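Local structure of glycosyl hydrolase family 2, TIM barrel domain protein (Parabacteroides merdae ATCC 43184, 6DXU) at residues R104-I108 / Y229-D233; I47-V51 / Y122-T126; A486-R490 / V554-S558; F493-K497 / W574-Q579; E733-S739 / L819-L824. The protein probably hydrolyses beta-glucuronides, as a tetrameric glycoside hydrolase family 2 beta-glucuronidase from a bacterium of the human gut. All blocks are in the same frame, centred on the assembly; numbering follows the deposited sequence.

Contact 1 (R104-I108 / Y229-D233); sequences RNGRI and YNPED
R107 turns one guanidinium face to P231, whose CG stands 3.4 Å above the plane near its rim, while water 1 lies in that plane at the edge. The same proline puts CD over the centre of the Y229 ring, 3.9 Å above it, and so fills the corner between arginine and tyrosine. The two segments join neighbouring domains of the family 2 architecture: N105 and R107 belong to the jelly-roll sugar-binding domain, and Y229 to D233 to a loop of the immunoglobulin-like domain, where a type I turn runs from N230 to D233. Bends at chi2 (-58°) and chi3 (-68°) fold the R107 chain back, so that its flat end lies along the proline ring. D141 joins the polar ends of R107 and Y229, pairing with R107 NE in a salt bridge and with Y229 OH in a hydrogen bond. R107 NH1 and E232 OE2 form a long salt bridge, 3.8 Å. N105 lays its amide against the E232 carboxylate, the planes 49° apart, while its ND2 is hydrogen-bonded to E201. Water 1 closes the gap, donating to N105 O at 2.7 Å and to E232 OE2 at 2.8 Å while accepting from R107 NH1 at 3.0 Å.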
# COMPACT_ATOMS: atom_id res chain seq x y z
N ARG D 104 36.21 18.85 3.46
CA ARG D 104 36.44 17.76 4.40
C ARG D 104 35.12 17.29 4.99
O ARG D 104 34.35 18.09 5.53
CB ARG D 104 37.40 18.22 5.49
CG ARG D 104 37.61 17.22 6.59
CD ARG D 104 38.14 15.86 6.11
NE ARG D 104 38.44 15.08 7.31
CZ ARG D 104 37.77 14.00 7.72
NH1 ARG D 104 36.77 13.50 7.00
NH2 ARG D 104 38.13 13.42 8.86
N ASN D 105 34.84 15.99 4.88
CA ASN D 105 33.59 15.42 5.37
C ASN D 105 32.38 16.15 4.76
O ASN D 105 31.35 16.33 5.40
CB ASN D 105 33.52 15.45 6.90
CG ASN D 105 32.55 14.42 7.46
OD1 ASN D 105 32.37 13.35 6.87
ND2 ASN D 105 31.92 14.73 8.58
N GLY D 106 32.51 16.55 3.50
CA GLY D 106 31.49 17.38 2.89
C GLY D 106 30.30 16.59 2.36
O GLY D 106 30.26 15.36 2.36
N ARG D 107 29.32 17.35 1.87
CA ARG D 107 28.08 16.80 1.34
C ARG D 107 28.08 16.95 -0.17
O ARG D 107 28.66 17.89 -0.72
CB ARG D 107 26.85 17.51 1.91
CG ARG D 107 26.85 17.68 3.42
CD ARG D 107 26.96 16.35 4.15
NE ARG D 107 25.77 15.51 3.99
CZ ARG D 107 25.59 14.35 4.61
NH1 ARG D 107 26.53 13.90 5.44
NH2 ARG D 107 24.49 13.65 4.42
N ILE D 108 27.38 16.02 -0.83
CA ILE D 108 27.18 16.03 -2.27
C ILE D 108 25.69 16.20 -2.51
O ILE D 108 24.89 15.32 -2.14
CB ILE D 108 27.65 14.71 -2.92
CG1 ILE D 108 29.06 14.35 -2.48
CG2 ILE D 108 27.58 14.80 -4.43
CD1 ILE D 108 29.39 12.87 -2.69
N TYR D 229 21.80 23.71 7.31
CA TYR D 229 21.91 22.31 6.93
C TYR D 229 23.12 21.76 7.66
O TYR D 229 24.25 22.20 7.43
CB TYR D 229 22.03 22.16 5.41
CG TYR D 229 21.91 20.72 4.98
CD1 TYR D 229 20.82 19.95 5.38
CD2 TYR D 229 22.87 20.13 4.18
CE1 TYR D 229 20.70 18.61 4.99
CE2 TYR D 229 22.76 18.80 3.77
CZ TYR D 229 21.67 18.05 4.18
OH TYR D 229 21.56 16.73 3.80
N ASN D 230 22.88 20.84 8.59
CA ASN D 230 23.90 20.41 9.54
C ASN D 230 23.72 18.92 9.84
O ASN D 230 23.43 18.53 10.99
CB ASN D 230 23.80 21.27 10.80
CG ASN D 230 24.88 20.95 11.83
OD1 ASN D 230 25.80 20.17 11.58
ND2 ASN D 230 24.75 21.56 13.01
N PRO D 231 23.90 18.05 8.84
CA PRO D 231 23.66 16.61 9.07
C PRO D 231 24.65 15.97 10.03
O PRO D 231 24.34 14.90 10.58
CB PRO D 231 23.77 16.00 7.65
CG PRO D 231 24.59 16.98 6.87
CD PRO D 231 24.28 18.34 7.44
N GLU D 232 25.83 16.55 10.24
CA GLU D 232 26.80 16.01 11.19
C GLU D 232 26.58 16.49 12.61
O GLU D 232 27.34 16.08 13.49
CB GLU D 232 28.23 16.34 10.78
CG GLU D 232 28.68 15.72 9.49
CD GLU D 232 28.80 14.21 9.55
OE1 GLU D 232 28.93 13.64 10.66
OE2 GLU D 232 28.75 13.58 8.47
N ASP D 233 25.59 17.34 12.85
CA ASP D 233 25.25 17.78 14.21
C ASP D 233 26.42 18.52 14.88
O ASP D 233 26.67 18.37 16.08
CB ASP D 233 24.78 16.59 15.05
CG ASP D 233 24.29 16.98 16.42
OD1 ASP D 233 24.67 16.30 17.41
OD2 ASP D 233 23.55 18.00 16.52
O HOH W 1 28.97 15.37 6.33

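Contact 2 (I47-V51 / Y122-T126); sequences IWEAV and YVYTT
I47 O takes the amide of A50 N at 2.9 Å, and this bond winds the short, loosely formed helical turn that presents I47, W48 and V51 to Y122, Y124 and T125. The second segment is a tight beta hairpin of the sugar-binding domain: V123 and T126 are bonded in both directions around a type II' turn whose corners are Y124 and T125. Across the contact the packing is mostly apolar. I47 sends CG1 away from its own nitrogen (chi1 -175°), which slides the side chain along Y122; CB sits over a face of that ring and CD1 reaches Y122 CG at 3.5 Å. The same CG1 rests against the turn at Y124 O, 3.4 Å away. The T125 methyl is a wedge: with OG1 turned in between N and C (chi1 57°), CG2 is left near V51 CG2 at 3.9 Å, meets the edge of the W48 ring and also lies over the rim of a face of Y124. The W48 and Y124 side chains run alongside each other in the same sense, and Y124 OH is in the plane of the indole, 3.4 Å from W48 CZ3. V51 CG2 comes to Y124 CE1 at 3.9 Å. W48 NE1 is held by N435 of the third subunit, so the indole serves hairpin and subunit interface together. The hairpin joins strands 118-123 and 126-132 at one side of the six-stranded antiparallel sheet; I47 and A50 pack on S165 and V51 on P163 of the adjoining strand 162-169.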
# COMPACT_ATOMS: atom_id res chain seq x y z
N ILE D 47 15.62 -0.17 -12.72
CA ILE D 47 16.88 0.58 -12.63
C ILE D 47 18.07 -0.28 -13.05
O ILE D 47 19.07 0.24 -13.56
CB ILE D 47 17.06 1.15 -11.19
CG1 ILE D 47 18.32 2.04 -11.10
CG2 ILE D 47 17.14 0.04 -10.18
CD1 ILE D 47 18.36 3.19 -12.11
N TRP D 48 17.98 -1.60 -12.87
CA TRP D 48 19.10 -2.46 -13.27
C TRP D 48 19.48 -2.28 -14.74
O TRP D 48 20.66 -2.42 -15.10
CB TRP D 48 18.76 -3.92 -12.97
CG TRP D 48 19.92 -4.85 -13.26
CD1 TRP D 48 19.94 -5.88 -14.15
CD2 TRP D 48 21.20 -4.84 -12.62
NE1 TRP D 48 21.17 -6.51 -14.12
CE2 TRP D 48 21.97 -5.87 -13.20
CE3 TRP D 48 21.79 -4.03 -11.64
CZ2 TRP D 48 23.28 -6.14 -12.83
CZ3 TRP D 48 23.10 -4.29 -11.27
CH2 TRP D 48 23.83 -5.33 -11.86
N GLU D 49 18.51 -2.00 -15.61
CA GLU D 49 18.83 -1.84 -17.02
C GLU D 49 19.73 -0.64 -17.27
O GLU D 49 20.46 -0.62 -18.27
CB GLU D 49 17.56 -1.74 -17.87
CG GLU D 49 16.73 -3.04 -17.92
CD GLU D 49 15.71 -3.06 -19.06
OE1 GLU D 49 15.19 -1.98 -19.41
OE2 GLU D 49 15.38 -4.16 -19.56
N ALA D 50 19.70 0.36 -16.39
CA ALA D 50 20.54 1.53 -16.59
C ALA D 50 21.99 1.29 -16.21
O ALA D 50 22.88 2.00 -16.72
CB ALA D 50 20.00 2.72 -15.79
N VAL D 51 22.27 0.32 -15.34
CA VAL D 51 23.59 0.15 -14.73
C VAL D 51 24.18 -1.24 -14.93
O VAL D 51 25.33 -1.48 -14.53
CB VAL D 51 23.56 0.49 -13.23
CG1 VAL D 51 23.15 1.95 -13.02
CG2 VAL D 51 22.61 -0.46 -12.48
N TYR D 122 18.26 8.10 -9.21
CA TYR D 122 18.90 6.88 -8.74
C TYR D 122 20.41 7.04 -8.69
O TYR D 122 21.02 7.56 -9.64
CB TYR D 122 18.58 5.69 -9.63
CG TYR D 122 17.12 5.36 -9.68
CD1 TYR D 122 16.28 6.04 -10.53
CD2 TYR D 122 16.59 4.36 -8.85
CE1 TYR D 122 14.92 5.74 -10.57
CE2 TYR D 122 15.24 4.04 -8.90
CZ TYR D 122 14.42 4.75 -9.77
OH TYR D 122 13.07 4.47 -9.84
N VAL D 123 21.00 6.58 -7.60
CA VAL D 123 22.45 6.41 -7.47
C VAL D 123 22.70 4.91 -7.48
O VAL D 123 22.27 4.20 -6.56
CB VAL D 123 22.98 7.07 -6.19
CG1 VAL D 123 24.43 6.66 -5.95
CG2 VAL D 123 22.81 8.60 -6.26
N TYR D 124 23.40 4.42 -8.52
CA TYR D 124 23.45 2.99 -8.81
C TYR D 124 22.02 2.46 -8.82
O TYR D 124 21.18 2.97 -9.57
CB TYR D 124 24.35 2.25 -7.81
CG TYR D 124 24.73 0.85 -8.23
CD1 TYR D 124 25.19 0.57 -9.52
CD2 TYR D 124 24.57 -0.22 -7.35
CE1 TYR D 124 25.52 -0.75 -9.90
CE2 TYR D 124 24.88 -1.52 -7.71
CZ TYR D 124 25.35 -1.78 -8.98
OH TYR D 124 25.66 -3.09 -9.31
N THR D 125 21.69 1.47 -7.97
CA THR D 125 20.35 0.91 -7.96
C THR D 125 19.46 1.50 -6.87
O THR D 125 18.35 1.01 -6.65
CB THR D 125 20.40 -0.61 -7.79
OG1 THR D 125 21.12 -0.93 -6.59
CG2 THR D 125 21.08 -1.26 -9.00
N THR D 126 19.92 2.52 -6.16
CA THR D 126 19.19 3.06 -5.01
C THR D 126 18.39 4.29 -5.42
O THR D 126 18.95 5.25 -5.96
CB THR D 126 20.16 3.38 -3.87
OG1 THR D 126 20.74 2.16 -3.39
CG2 THR D 126 19.44 4.07 -2.71

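Contact 3 (A486-R490 / V554-S558)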
# COMPACT_ATOMS: atom_id res chain seq x y z
N ALA D 486 -9.37 42.75 -27.09
CA ALA D 486 -10.08 43.61 -28.03
C ALA D 486 -9.39 43.60 -29.39
O ALA D 486 -8.18 43.85 -29.50
CB ALA D 486 -10.15 45.04 -27.50
N GLY D 487 -10.17 43.35 -30.44
CA GLY D 487 -9.62 43.28 -31.78
C GLY D 487 -8.99 41.95 -32.11
O GLY D 487 -8.43 41.80 -33.21
N TRP D 488 -9.03 40.98 -31.21
CA TRP D 488 -8.54 39.67 -31.61
C TRP D 488 -9.62 38.62 -31.40
O TRP D 488 -10.37 38.33 -32.34
CB TRP D 488 -7.25 39.29 -30.88
CG TRP D 488 -6.64 38.07 -31.53
CD1 TRP D 488 -6.55 36.81 -31.01
CD2 TRP D 488 -6.12 38.00 -32.86
NE1 TRP D 488 -5.96 35.96 -31.93
CE2 TRP D 488 -5.69 36.67 -33.07
CE3 TRP D 488 -5.95 38.94 -33.89
CZ2 TRP D 488 -5.11 36.25 -34.28
CZ3 TRP D 488 -5.37 38.52 -35.08
CH2 TRP D 488 -4.96 37.20 -35.27
N TYR D 489 -9.74 38.06 -30.19
CA TYR D 489 -10.73 37.01 -29.98
C TYR D 489 -12.15 37.55 -29.98
O TYR D 489 -13.09 36.76 -30.16
CB TYR D 489 -10.45 36.24 -28.68
CG TYR D 489 -9.21 35.38 -28.75
CD1 TYR D 489 -8.18 35.55 -27.84
CD2 TYR D 489 -9.06 34.41 -29.74
CE1 TYR D 489 -7.04 34.78 -27.90
CE2 TYR D 489 -7.93 33.63 -29.82
CZ TYR D 489 -6.92 33.81 -28.89
OH TYR D 489 -5.78 33.04 -28.95
N ARG D 490 -12.33 38.85 -29.78
CA ARG D 490 -13.67 39.43 -29.78
C ARG D 490 -13.58 40.93 -30.06
O ARG D 490 -12.64 41.60 -29.64
CB ARG D 490 -14.37 39.17 -28.45
CG ARG D 490 -15.82 39.60 -28.39
CD ARG D 490 -16.51 39.01 -27.16
NE ARG D 490 -16.51 37.55 -27.18
CZ ARG D 490 -17.43 36.80 -27.78
NH1 ARG D 490 -18.45 37.38 -28.40
NH2 ARG D 490 -17.35 35.48 -27.74
N VAL D 554 -18.56 33.73 -33.80
CA VAL D 554 -19.04 34.92 -34.50
C VAL D 554 -17.86 35.61 -35.18
O VAL D 554 -16.70 35.27 -34.89
CB VAL D 554 -19.76 35.87 -33.52
CG1 VAL D 554 -20.83 35.10 -32.74
CG2 VAL D 554 -18.77 36.54 -32.58
N PRO D 555 -18.09 36.55 -36.11
CA PRO D 555 -16.97 37.22 -36.79
C PRO D 555 -16.00 37.87 -35.81
O PRO D 555 -16.41 38.54 -34.85
CB PRO D 555 -17.66 38.26 -37.67
CG PRO D 555 -18.97 37.63 -38.00
CD PRO D 555 -19.38 36.86 -36.76
N ARG D 556 -14.71 37.69 -36.08
CA ARG D 556 -13.63 38.11 -35.18
C ARG D 556 -12.30 38.01 -35.92
O ARG D 556 -12.10 37.11 -36.74
CB ARG D 556 -13.62 37.26 -33.91
CG ARG D 556 -13.50 35.76 -34.15
CD ARG D 556 -13.84 34.96 -32.88
NE ARG D 556 -13.51 33.54 -33.00
CZ ARG D 556 -14.27 32.64 -33.61
NH1 ARG D 556 -15.42 33.01 -34.17
NH2 ARG D 556 -13.89 31.37 -33.66
N ALA D 557 -11.38 38.93 -35.59
CA ALA D 557 -10.10 38.98 -36.28
C ALA D 557 -9.32 37.68 -36.12
O ALA D 557 -8.64 37.24 -37.05
CB ALA D 557 -9.27 40.16 -35.76
N SER D 558 -9.41 37.04 -34.95
CA SER D 558 -8.66 35.80 -34.74
C SER D 558 -9.04 34.74 -35.76
O SER D 558 -8.19 33.94 -36.18
CB SER D 558 -8.88 35.26 -33.32
OG SER D 558 -10.24 34.90 -33.14
O HOH W 2 -12.17 40.34 -33.27
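S558 lies over W488: its CB is 3.5 Å from the centroid of the five-membered ring and 19° off the normal, a CH-pi contact, and S558 CA stands over the centre of the indole on the same face. W488 leaves its backbone away from the helix, and CG set opposite the backbone N (chi1 -168°) brings the indole back beneath S558. The backbone repeats the pairing, for S558 N donates to W488 O at 3.1 Å and 155°, coming from well above the carbonyl plane. W488 O is gripped a second time by water 2, at 2.9 Å, and this water accepts the neighbouring amide, A557 N. The A557 methyl settles against the loop, 3.1 Å from G487 O, and beside W488 CE3. R556 contributes its aliphatic part, CD touching Y489 O at 3.3 Å. In the fold this is a loop of the TIM barrel, running on from strand 479-481, laid over the start of helix 557-560, with R556 at the N-cap; the W488 carbonyl thus serves two amides of the helix's first turn, one directly and one through water. Behind this shell, the W488 edge is set on the face of Y489, CD1 of the tryptophan 3.5 Å above the centre of the tyrosine ring, and Y489 OH is bonded to K612 and R601. R556 NH1 reaches back to V554 O at 2.7 Å, while D547 receives R490 NH2 in a salt bridge on its carboxylate and R556 NE on its backbone oxygen. W488 also meets W563, a residue of the bicine pocket, and its own side chain is about 7 Å from the bicine.

Contact 4 (F493-K497 / W574-Q579)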
# COMPACT_ATOMS: atom_id res chain seq x y z
N PHE D 493 -10.46 46.57 -31.82
CA PHE D 493 -9.50 47.04 -30.84
C PHE D 493 -9.76 48.49 -30.42
O PHE D 493 -9.24 48.91 -29.38
CB PHE D 493 -8.05 46.83 -31.30
CG PHE D 493 -7.65 47.52 -32.60
CD1 PHE D 493 -7.27 46.75 -33.71
CD2 PHE D 493 -7.55 48.90 -32.69
CE1 PHE D 493 -6.85 47.36 -34.89
CE2 PHE D 493 -7.14 49.51 -33.87
CZ PHE D 493 -6.79 48.73 -34.98
N THR D 494 -10.58 49.25 -31.17
CA THR D 494 -10.92 50.59 -30.70
C THR D 494 -11.82 50.57 -29.47
O THR D 494 -12.02 51.63 -28.87
CB THR D 494 -11.59 51.39 -31.83
OG1 THR D 494 -12.65 50.62 -32.39
CG2 THR D 494 -10.59 51.73 -32.92
N ASP D 495 -12.36 49.42 -29.08
CA ASP D 495 -13.10 49.28 -27.83
C ASP D 495 -12.22 49.03 -26.61
O ASP D 495 -12.76 48.92 -25.50
CB ASP D 495 -14.13 48.15 -27.95
CG ASP D 495 -15.37 48.56 -28.72
OD1 ASP D 495 -15.53 49.77 -28.98
OD2 ASP D 495 -16.19 47.69 -29.05
N TYR D 496 -10.90 48.97 -26.77
CA TYR D 496 -10.02 48.59 -25.66
C TYR D 496 -10.22 49.48 -24.44
O TYR D 496 -10.41 48.99 -23.32
CB TYR D 496 -8.56 48.64 -26.13
CG TYR D 496 -7.56 48.77 -24.99
CD1 TYR D 496 -6.84 49.95 -24.80
CD2 TYR D 496 -7.36 47.72 -24.10
CE1 TYR D 496 -5.93 50.08 -23.75
CE2 TYR D 496 -6.47 47.84 -23.06
CZ TYR D 496 -5.76 49.02 -22.89
OH TYR D 496 -4.86 49.12 -21.84
N LYS D 497 -10.19 50.80 -24.63
CA LYS D 497 -10.26 51.71 -23.48
C LYS D 497 -11.60 51.59 -22.76
O LYS D 497 -11.64 51.52 -21.52
CB LYS D 497 -10.03 53.15 -23.94
CG LYS D 497 -10.06 54.17 -22.81
CD LYS D 497 -9.62 55.53 -23.32
CE LYS D 497 -9.81 56.61 -22.28
NZ LYS D 497 -9.22 57.89 -22.79
N TRP D 574 -2.66 51.19 -31.35
CA TRP D 574 -3.88 51.72 -30.74
C TRP D 574 -3.85 51.57 -29.22
O TRP D 574 -4.07 52.54 -28.48
CB TRP D 574 -5.11 51.02 -31.33
CG TRP D 574 -6.37 51.56 -30.74
CD1 TRP D 574 -7.04 51.09 -29.65
CD2 TRP D 574 -7.07 52.73 -31.18
NE1 TRP D 574 -8.14 51.87 -29.39
CE2 TRP D 574 -8.17 52.89 -30.31
CE3 TRP D 574 -6.88 53.65 -32.21
CZ2 TRP D 574 -9.09 53.93 -30.46
CZ3 TRP D 574 -7.79 54.68 -32.36
CH2 TRP D 574 -8.88 54.81 -31.49
N HIS D 575 -3.59 50.35 -28.73
CA HIS D 575 -3.56 50.11 -27.29
C HIS D 575 -2.60 51.06 -26.59
O HIS D 575 -2.92 51.64 -25.54
CB HIS D 575 -3.14 48.66 -27.00
CG HIS D 575 -4.24 47.65 -27.15
ND1 HIS D 575 -4.71 47.25 -28.37
CD2 HIS D 575 -4.93 46.94 -26.22
CE1 HIS D 575 -5.65 46.34 -28.20
NE2 HIS D 575 -5.80 46.13 -26.90
N LEU D 576 -1.40 51.23 -27.15
CA LEU D 576 -0.38 52.01 -26.46
C LEU D 576 -0.74 53.50 -26.44
O LEU D 576 -0.46 54.19 -25.45
CB LEU D 576 0.98 51.80 -27.12
CG LEU D 576 1.43 50.34 -27.04
CD1 LEU D 576 2.85 50.17 -27.55
CD2 LEU D 576 1.30 49.84 -25.59
N LYS D 577 -1.33 54.02 -27.51
CA LYS D 577 -1.69 55.43 -27.45
C LYS D 577 -2.89 55.66 -26.53
O LYS D 577 -2.96 56.69 -25.86
CB LYS D 577 -1.92 55.97 -28.86
CG LYS D 577 -3.16 55.52 -29.55
CD LYS D 577 -4.17 56.64 -29.63
CE LYS D 577 -5.40 56.21 -30.41
NZ LYS D 577 -6.64 56.90 -29.97
N GLU D 578 -3.80 54.68 -26.44
CA GLU D 578 -4.89 54.79 -25.47
C GLU D 578 -4.36 54.82 -24.04
O GLU D 578 -4.90 55.53 -23.18
CB GLU D 578 -5.86 53.63 -25.66
CG GLU D 578 -6.67 53.69 -26.96
CD GLU D 578 -7.70 54.82 -26.97
OE1 GLU D 578 -8.91 54.53 -26.81
OE2 GLU D 578 -7.29 55.99 -27.15
N GLN D 579 -3.32 54.04 -23.74
CA GLN D 579 -2.82 53.99 -22.37
C GLN D 579 -2.25 55.33 -21.91
O GLN D 579 -2.23 55.60 -20.70
CB GLN D 579 -1.78 52.88 -22.23
CG GLN D 579 -2.42 51.49 -22.35
CD GLN D 579 -1.41 50.36 -22.26
OE1 GLN D 579 -0.21 50.57 -22.03
NE2 GLN D 579 -1.91 49.14 -22.43
O HOH W 3 -9.94 52.14 -27.21
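W574 is clasped on both faces: T494 CG2 stands over one, 3.7 Å from the six-membered ring centroid and 14° off its normal in a CH-pi contact, and K577 CE and E578 CG lie over the other. F493 leans obliquely on the same indole, with CD2 3.5 Å from W574 CG. At the indole edge, in its plane, water 3 accepts from W574 NE1 at 2.8 Å and from K497 N, and donates to T494 O and, at 2.6 Å, to E578 OE1. These four bonds link the start of helix 496-504 and the residues just ahead of it to the side of helix 565-579. The bend of E578 at chi2 (-70°) carries its carboxylate to this water, while OE2 takes a salt bridge from K577 NZ; the K497 chain crosses the E578 side chain at about a right angle, CB 3.4 Å from E578 OE1. Deeper in, H575 CD2 sits over the Y496 face, 3.3 Å from CD2 of that tyrosine. The phenol end is fixed by Q579 NE2, which donates to Y496 OH at 3.0 Å and also bonds T588 of barrel strand 587-589. The contact thus sets the first turn of helix 496-504 and the residues leading into it against the C-terminal part of helix 565-579 in the outer layer of the TIM barrel; H575 stacks on W515, and L576 packs on helix 623-632.

Contact 5 (E733-S739 / L819-L824); sequences EAACQVS and LPTAFL
Strands 735-739 and 822-824 run almost exactly parallel, 5° between their directions, but their axes stay 7.0 Å apart and they belong to two different sheets, so side chains rather than backbone bonds fill the gap. V738 is placed to use both branches: with CG1 anti to its nitrogen (chi1 -173°), CG2 touches A822 CB at 3.6 Å and CG1 meets L824 CB at 3.8 Å, the alternate residues that face it. The L824 side chain runs on past V738, and its CD2 comes up to the S739 backbone, 3.7 Å from S739 C. A822 puts its methyl against the partner strand as well, 3.5 Å from C736 O. At the other end L819 spreads two branches, CD2 lying 3.6 Å from E733 O and CD1 reaching C736 SG at 4.1 Å. P820 closes this end with CD against A734 O. Between the two backbones water 4 accepts a hydrogen bond from C736 N at 2.8 Å and donates to P820 O, a bridge that serves two backbone polar atoms where the strands stand apart. A classic beta bulge sets A734 and A735 together opposite I755 of strand 747-755. The arrangement is that of a beta sandwich in the C-terminal domain: strand 735-744 is outermost in one four-stranded antiparallel sheet, beside strand 747-755, and strand 822-826 is outermost in the other, beside strand 810-815, where T821 and F823 meet the third subunit.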
# COMPACT_ATOMS: atom_id res chain seq x y z
N GLU D 733 -2.80 30.60 -57.68
CA GLU D 733 -1.49 29.97 -57.67
C GLU D 733 -1.44 28.84 -58.68
O GLU D 733 -2.40 28.07 -58.82
CB GLU D 733 -1.16 29.45 -56.27
CG GLU D 733 -1.15 30.52 -55.15
CD GLU D 733 -2.48 30.59 -54.40
OE1 GLU D 733 -3.52 30.35 -55.04
OE2 GLU D 733 -2.47 30.84 -53.17
N ALA D 734 -0.33 28.75 -59.41
CA ALA D 734 -0.19 27.76 -60.47
C ALA D 734 1.09 26.95 -60.34
O ALA D 734 1.14 25.81 -60.81
CB ALA D 734 -0.22 28.44 -61.84
N ALA D 735 2.13 27.52 -59.73
CA ALA D 735 3.41 26.83 -59.68
C ALA D 735 4.25 27.39 -58.54
O ALA D 735 4.04 28.52 -58.07
CB ALA D 735 4.18 26.97 -61.00
N CYS D 736 5.24 26.60 -58.13
CA CYS D 736 6.25 26.99 -57.17
C CYS D 736 7.56 27.22 -57.89
O CYS D 736 8.06 26.32 -58.57
CB CYS D 736 6.43 25.92 -56.09
SG CYS D 736 5.04 25.79 -55.00
N GLN D 737 8.10 28.42 -57.76
CA GLN D 737 9.41 28.74 -58.30
C GLN D 737 10.41 28.70 -57.16
O GLN D 737 10.22 29.38 -56.14
CB GLN D 737 9.35 30.09 -59.02
CG GLN D 737 10.66 30.77 -59.32
CD GLN D 737 10.43 32.14 -59.96
OE1 GLN D 737 9.36 32.40 -60.52
NE2 GLN D 737 11.43 33.01 -59.89
N VAL D 738 11.43 27.86 -57.29
CA VAL D 738 12.35 27.55 -56.20
C VAL D 738 13.74 27.96 -56.63
O VAL D 738 14.19 27.61 -57.73
CB VAL D 738 12.32 26.05 -55.84
CG1 VAL D 738 13.17 25.78 -54.59
CG2 VAL D 738 10.89 25.59 -55.66
N SER D 739 14.44 28.67 -55.76
CA SER D 739 15.74 29.19 -56.14
C SER D 739 16.65 29.23 -54.92
O SER D 739 16.20 29.27 -53.78
CB SER D 739 15.61 30.58 -56.76
OG SER D 739 15.11 31.50 -55.80
N LEU D 819 -0.59 21.77 -56.91
CA LEU D 819 0.42 22.36 -57.77
C LEU D 819 1.49 21.33 -58.10
O LEU D 819 1.73 20.41 -57.30
CB LEU D 819 1.10 23.56 -57.11
CG LEU D 819 0.19 24.68 -56.61
CD1 LEU D 819 1.07 25.85 -56.17
CD2 LEU D 819 -0.79 25.10 -57.69
N PRO D 820 2.15 21.43 -59.25
CA PRO D 820 3.27 20.53 -59.54
C PRO D 820 4.40 20.70 -58.54
O PRO D 820 4.77 21.82 -58.17
CB PRO D 820 3.70 20.92 -60.96
CG PRO D 820 3.04 22.24 -61.23
CD PRO D 820 1.80 22.28 -60.40
N THR D 821 4.96 19.58 -58.11
CA THR D 821 6.10 19.61 -57.20
C THR D 821 7.32 20.15 -57.92
O THR D 821 7.56 19.82 -59.08
CB THR D 821 6.34 18.20 -56.66
OG1 THR D 821 5.18 17.79 -55.92
CG2 THR D 821 7.59 18.12 -55.79
N ALA D 822 8.09 20.99 -57.23
CA ALA D 822 9.27 21.61 -57.82
C ALA D 822 10.53 21.13 -57.12
O ALA D 822 10.49 20.71 -55.96
CB ALA D 822 9.18 23.14 -57.74
N PHE D 823 11.66 21.18 -57.83
CA PHE D 823 12.91 20.61 -57.34
C PHE D 823 14.06 21.58 -57.51
O PHE D 823 14.10 22.37 -58.46
CB PHE D 823 13.23 19.27 -58.05
CG PHE D 823 12.17 18.21 -57.86
CD1 PHE D 823 12.31 17.23 -56.89
CD2 PHE D 823 11.05 18.19 -58.67
CE1 PHE D 823 11.35 16.25 -56.73
CE2 PHE D 823 10.07 17.23 -58.51
CZ PHE D 823 10.22 16.25 -57.53
N LEU D 824 15.00 21.53 -56.57
CA LEU D 824 16.20 22.34 -56.63
C LEU D 824 17.39 21.52 -56.17
O LEU D 824 17.36 20.93 -55.08
CB LEU D 824 16.08 23.60 -55.75
CG LEU D 824 17.28 24.53 -55.70
CD1 LEU D 824 17.49 25.22 -57.05
CD2 LEU D 824 17.10 25.57 -54.58
O HOH W 4 5.19 24.09 -59.37

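Contacts 3 and 4 share the TIM barrel region: their centres lie 15 Å apart, they touch where A486 and G487 meet F493, and their segments alternate along the chain. Contact 3 is buried and contact 4 partly so, and both combine aromatic faces with waters that bridge backbone amides and carbonyls at helix starts. Contacts 1 and 2 also interleave in sequence and share the sugar-binding domain, yet contact 1 is a charged, hydrated surface seam to the next domain, whereas contact 2 is mostly apolar packing within one domain. Contact 5, also at the surface, is aliphatic and joins two sheets. Contacts 2 and 5 both reach the third subunit; the 229-233 loop of contact 1 reaches the second through D233.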